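Local atomic coordinates of geranyltranstransferase (IspA) (Helicobacter pylori, PDB entry 3LLW), a protein that probably acts as a magnesium-dependent prenyltransferase of isoprenoid biosynthesis, a member of the FPP/GGPP synthase family. Residues Phe226-Asp231 against Asn265-Thr270. Numbering follows the deposited sequence.
Sequences FQVLDD and NNYAQT
Val-228 meets Tyr-267 and Ala-268 where helix 209-236 and helix 261-279 of the largely helical polyprenyl synthetase (isoprenoid synthase) fold pack nearly antiparallel, their local axes 9.5 Å apart and inclined at 152°. The two methyls of Val-228 divide the work. CG1, anti to the backbone N (chi1 177°), reaches across to Ala-268 CB at 4.0 Å; CG2 turns to the phenol and lies 4.0 Å from Tyr-267 CE2. The tyrosine side chain crosses the valine at about a right angle, and its ring is met obliquely. Ala-268 is the small residue of the pair: its CB points at helix 209-236, and the CA atoms of Val-228 and Ala-268 are 6.2 Å apart, the closest CA pair of the two segments. All three side-chain contacts are between apolar carbons, and no hydrogen bond crosses. Beside this contact, on helix 209-236, Gln-227 NE2 donates to Asp-231 OD1 (2.9 Å); OD1 lies close to the Gln-227 amide plane, whereas NE2 reaches it from 45° above the carboxylate plane. Asp-231 OD2 accepts from Phe-255 N. Phe-255 also touches Val-228, and Leu-259 touches Tyr-267. Leu-229 brings its CD2 to 4.1 Å from Ala-268 CB, the same methyl that Val-228 CG1 touches.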
ATOM      1  N   PHE A 226      19.184 -13.287  11.667  1.00 49.34           N
ATOM      2  CA  PHE A 226      17.905 -13.197  12.370  1.00 52.34           C
ATOM      3  C   PHE A 226      16.985 -14.385  12.042  1.00 50.39           C
ATOM      4  O   PHE A 226      16.386 -14.952  12.935  1.00 52.36           O
ATOM      5  CB  PHE A 226      17.217 -11.850  12.064  1.00 55.53           C
ATOM      6  CG  PHE A 226      15.811 -11.729  12.609  1.00 63.36           C
ATOM      7  CD1 PHE A 226      14.710 -11.987  11.804  1.00 60.46           C
ATOM      8  CD2 PHE A 226      15.592 -11.340  13.925  1.00 70.43           C
ATOM      9  CE1 PHE A 226      13.413 -11.887  12.308  1.00 68.29           C
ATOM     10  CE2 PHE A 226      14.295 -11.227  14.439  1.00 67.60           C
ATOM     11  CZ  PHE A 226      13.206 -11.504  13.628  1.00 61.73           C
ATOM     12  N   GLN A 227      16.906 -14.765  10.767  1.00 54.16           N
ATOM     13  CA  GLN A 227      16.020 -15.839  10.319  1.00 48.92           C
ATOM     14  C   GLN A 227      16.502 -17.249  10.675  1.00 49.51           C
ATOM     15  O   GLN A 227      15.695 -18.107  11.083  1.00 53.28           O
ATOM     16  CB  GLN A 227      15.778 -15.716   8.811  1.00 51.52           C
ATOM     17  CG  GLN A 227      14.679 -16.606   8.268  1.00 47.90           C
ATOM     18  CD  GLN A 227      13.367 -16.505   9.037  1.00 57.56           C
ATOM     19  OE1 GLN A 227      12.798 -15.423   9.198  1.00 59.34           O
ATOM     20  NE2 GLN A 227      12.876 -17.647   9.505  1.00 48.64           N
ATOM     21  N   VAL A 228      17.803 -17.486  10.514  1.00 46.84           N
ATOM     22  CA  VAL A 228      18.432 -18.749  10.901  1.00 49.64           C
ATOM     23  C   VAL A 228      18.220 -18.990  12.399  1.00 53.39           C
ATOM     24  O   VAL A 228      17.802 -20.084  12.804  1.00 52.67           O
ATOM     25  CB  VAL A 228      19.942 -18.790  10.533  1.00 49.77           C
ATOM     26  CG1 VAL A 228      20.597 -20.077  11.014  1.00 53.07           C
ATOM     27  CG2 VAL A 228      20.128 -18.664   9.030  1.00 52.48           C
ATOM     28  N   LEU A 229      18.461 -17.959  13.209  1.00 52.39           N
ATOM     29  CA  LEU A 229      18.159 -18.038  14.643  1.00 54.42           C
ATOM     30  C   LEU A 229      16.684 -18.307  14.926  1.00 55.36           C
ATOM     31  O   LEU A 229      16.364 -19.102  15.801  1.00 54.78           O
ATOM     32  CB  LEU A 229      18.601 -16.777  15.375  1.00 51.74           C
ATOM     33  CG  LEU A 229      20.101 -16.648  15.594  1.00 53.80           C
ATOM     34  CD1 LEU A 229      20.390 -15.225  15.992  1.00 48.73           C
ATOM     35  CD2 LEU A 229      20.590 -17.633  16.645  1.00 47.05           C
ATOM     36  N   ASP A 230      15.797 -17.657  14.176  1.00 56.43           N
ATOM     37  CA  ASP A 230      14.358 -17.882  14.319  1.00 60.37           C
ATOM     38  C   ASP A 230      13.981 -19.331  13.998  1.00 59.65           C
ATOM     39  O   ASP A 230      13.198 -19.945  14.720  1.00 58.76           O
ATOM     40  CB  ASP A 230      13.570 -16.900  13.447  1.00 66.59           C
ATOM     41  CG  ASP A 230      12.231 -16.512  14.061  1.00 81.13           C
ATOM     42  OD1 ASP A 230      12.208 -16.094  15.244  1.00 87.39           O
ATOM     43  OD2 ASP A 230      11.202 -16.617  13.356  1.00 87.23           O
ATOM     44  N   ASP A 231      14.574 -19.876  12.936  1.00 64.92           N
ATOM     45  CA  ASP A 231      14.406 -21.290  12.561  1.00 65.44           C
ATOM     46  C   ASP A 231      14.828 -22.259  13.675  1.00 64.64           C
ATOM     47  O   ASP A 231      14.201 -23.303  13.863  1.00 65.37           O
ATOM     48  CB  ASP A 231      15.184 -21.613  11.273  1.00 67.56           C
ATOM     49  CG  ASP A 231      14.547 -21.005  10.014  1.00 74.50           C
ATOM     50  OD1 ASP A 231      13.441 -20.420  10.111  1.00 77.95           O
ATOM     51  OD2 ASP A 231      15.156 -21.139   8.918  1.00 62.42           O
ATOM     52  N   ASN A 265      22.807 -24.717  13.856  1.00 57.13           N
ATOM     53  CA  ASN A 265      23.386 -24.036  15.005  1.00 58.65           C
ATOM     54  C   ASN A 265      24.770 -23.473  14.724  1.00 59.29           C
ATOM     55  O   ASN A 265      25.039 -22.331  15.080  1.00 60.19           O
ATOM     56  CB  ASN A 265      23.410 -24.931  16.240  1.00 63.61           C
ATOM     57  CG  ASN A 265      22.198 -24.720  17.134  1.00 70.42           C
ATOM     58  OD1 ASN A 265      22.025 -23.648  17.733  1.00 69.34           O
ATOM     59  ND2 ASN A 265      21.352 -25.742  17.229  1.00 61.38           N
ATOM     60  N   ASN A 266      25.622 -24.258  14.061  1.00 58.19           N
ATOM     61  CA  ASN A 266      26.967 -23.801  13.717  1.00 59.29           C
ATOM     62  C   ASN A 266      26.992 -22.660  12.711  1.00 54.69           C
ATOM     63  O   ASN A 266      27.764 -21.712  12.864  1.00 56.83           O
ATOM     64  CB  ASN A 266      27.844 -24.938  13.205  1.00 66.42           C
ATOM     65  CG  ASN A 266      29.296 -24.504  13.028  1.00 77.14           C
ATOM     66  OD1 ASN A 266      30.002 -24.254  14.006  1.00 73.50           O
ATOM     67  ND2 ASN A 266      29.734 -24.386  11.778  1.00 79.96           N
ATOM     68  N   TYR A 267      26.133 -22.758  11.698  1.00 54.83           N
ATOM     69  CA  TYR A 267      25.922 -21.689  10.721  1.00 49.84           C
ATOM     70  C   TYR A 267      25.545 -20.365  11.373  1.00 49.77           C
ATOM     71  O   TYR A 267      26.138 -19.316  11.066  1.00 46.02           O
ATOM     72  CB  TYR A 267      24.849 -22.117   9.718  1.00 49.09           C
ATOM     73  CG  TYR A 267      24.606 -21.182   8.551  1.00 43.95           C
ATOM     74  CD1 TYR A 267      25.636 -20.412   7.996  1.00 44.45           C
ATOM     75  CD2 TYR A 267      23.338 -21.098   7.972  1.00 48.69           C
ATOM     76  CE1 TYR A 267      25.400 -19.566   6.917  1.00 38.78           C
ATOM     77  CE2 TYR A 267      23.093 -20.258   6.895  1.00 43.56           C
ATOM     78  CZ  TYR A 267      24.133 -19.500   6.371  1.00 41.76           C
ATOM     79  OH  TYR A 267      23.893 -18.686   5.298  1.00 44.88           O
ATOM     80  N   ALA A 268      24.572 -20.410  12.281  1.00 51.99           N
ATOM     81  CA  ALA A 268      24.195 -19.223  13.043  1.00 53.55           C
ATOM     82  C   ALA A 268      25.429 -18.603  13.718  1.00 60.03           C
ATOM     83  O   ALA A 268      25.677 -17.394  13.574  1.00 52.43           O
ATOM     84  CB  ALA A 268      23.122 -19.560  14.065  1.00 57.41           C
ATOM     85  N   GLN A 269      26.215 -19.444  14.399  1.00 60.63           N
ATOM     86  CA  GLN A 269      27.451 -19.006  15.062  1.00 61.95           C
ATOM     87  C   GLN A 269      28.482 -18.371  14.127  1.00 58.76           C
ATOM     88  O   GLN A 269      29.071 -17.352  14.475  1.00 57.87           O
ATOM     89  CB  GLN A 269      28.110 -20.141  15.866  1.00 68.34           C
ATOM     90  CG  GLN A 269      27.209 -20.906  16.873  1.00 83.85           C
ATOM     91  CD  GLN A 269      26.279 -20.022  17.712  1.00 93.90           C
ATOM     92  OE1 GLN A 269      26.698 -19.007  18.284  1.00 95.78           O
ATOM     93  NE2 GLN A 269      25.011 -20.426  17.803  1.00 91.52           N
ATOM     94  N   THR A 270      28.701 -18.948  12.946  1.00 56.50           N
ATOM     95  CA  THR A 270      29.662 -18.336  12.016  1.00 57.47           C
ATOM     96  C   THR A 270      29.125 -17.048  11.383  1.00 57.26           C
ATOM     97  O   THR A 270      29.888 -16.107  11.155  1.00 59.09           O
ATOM     98  CB  THR A 270      30.220 -19.319  10.936  1.00 56.26           C
ATOM     99  OG1 THR A 270      29.200 -19.648   9.983  1.00 61.44           O
ATOM    100  CG2 THR A 270      30.768 -20.594  11.575  1.00 52.98           C
TER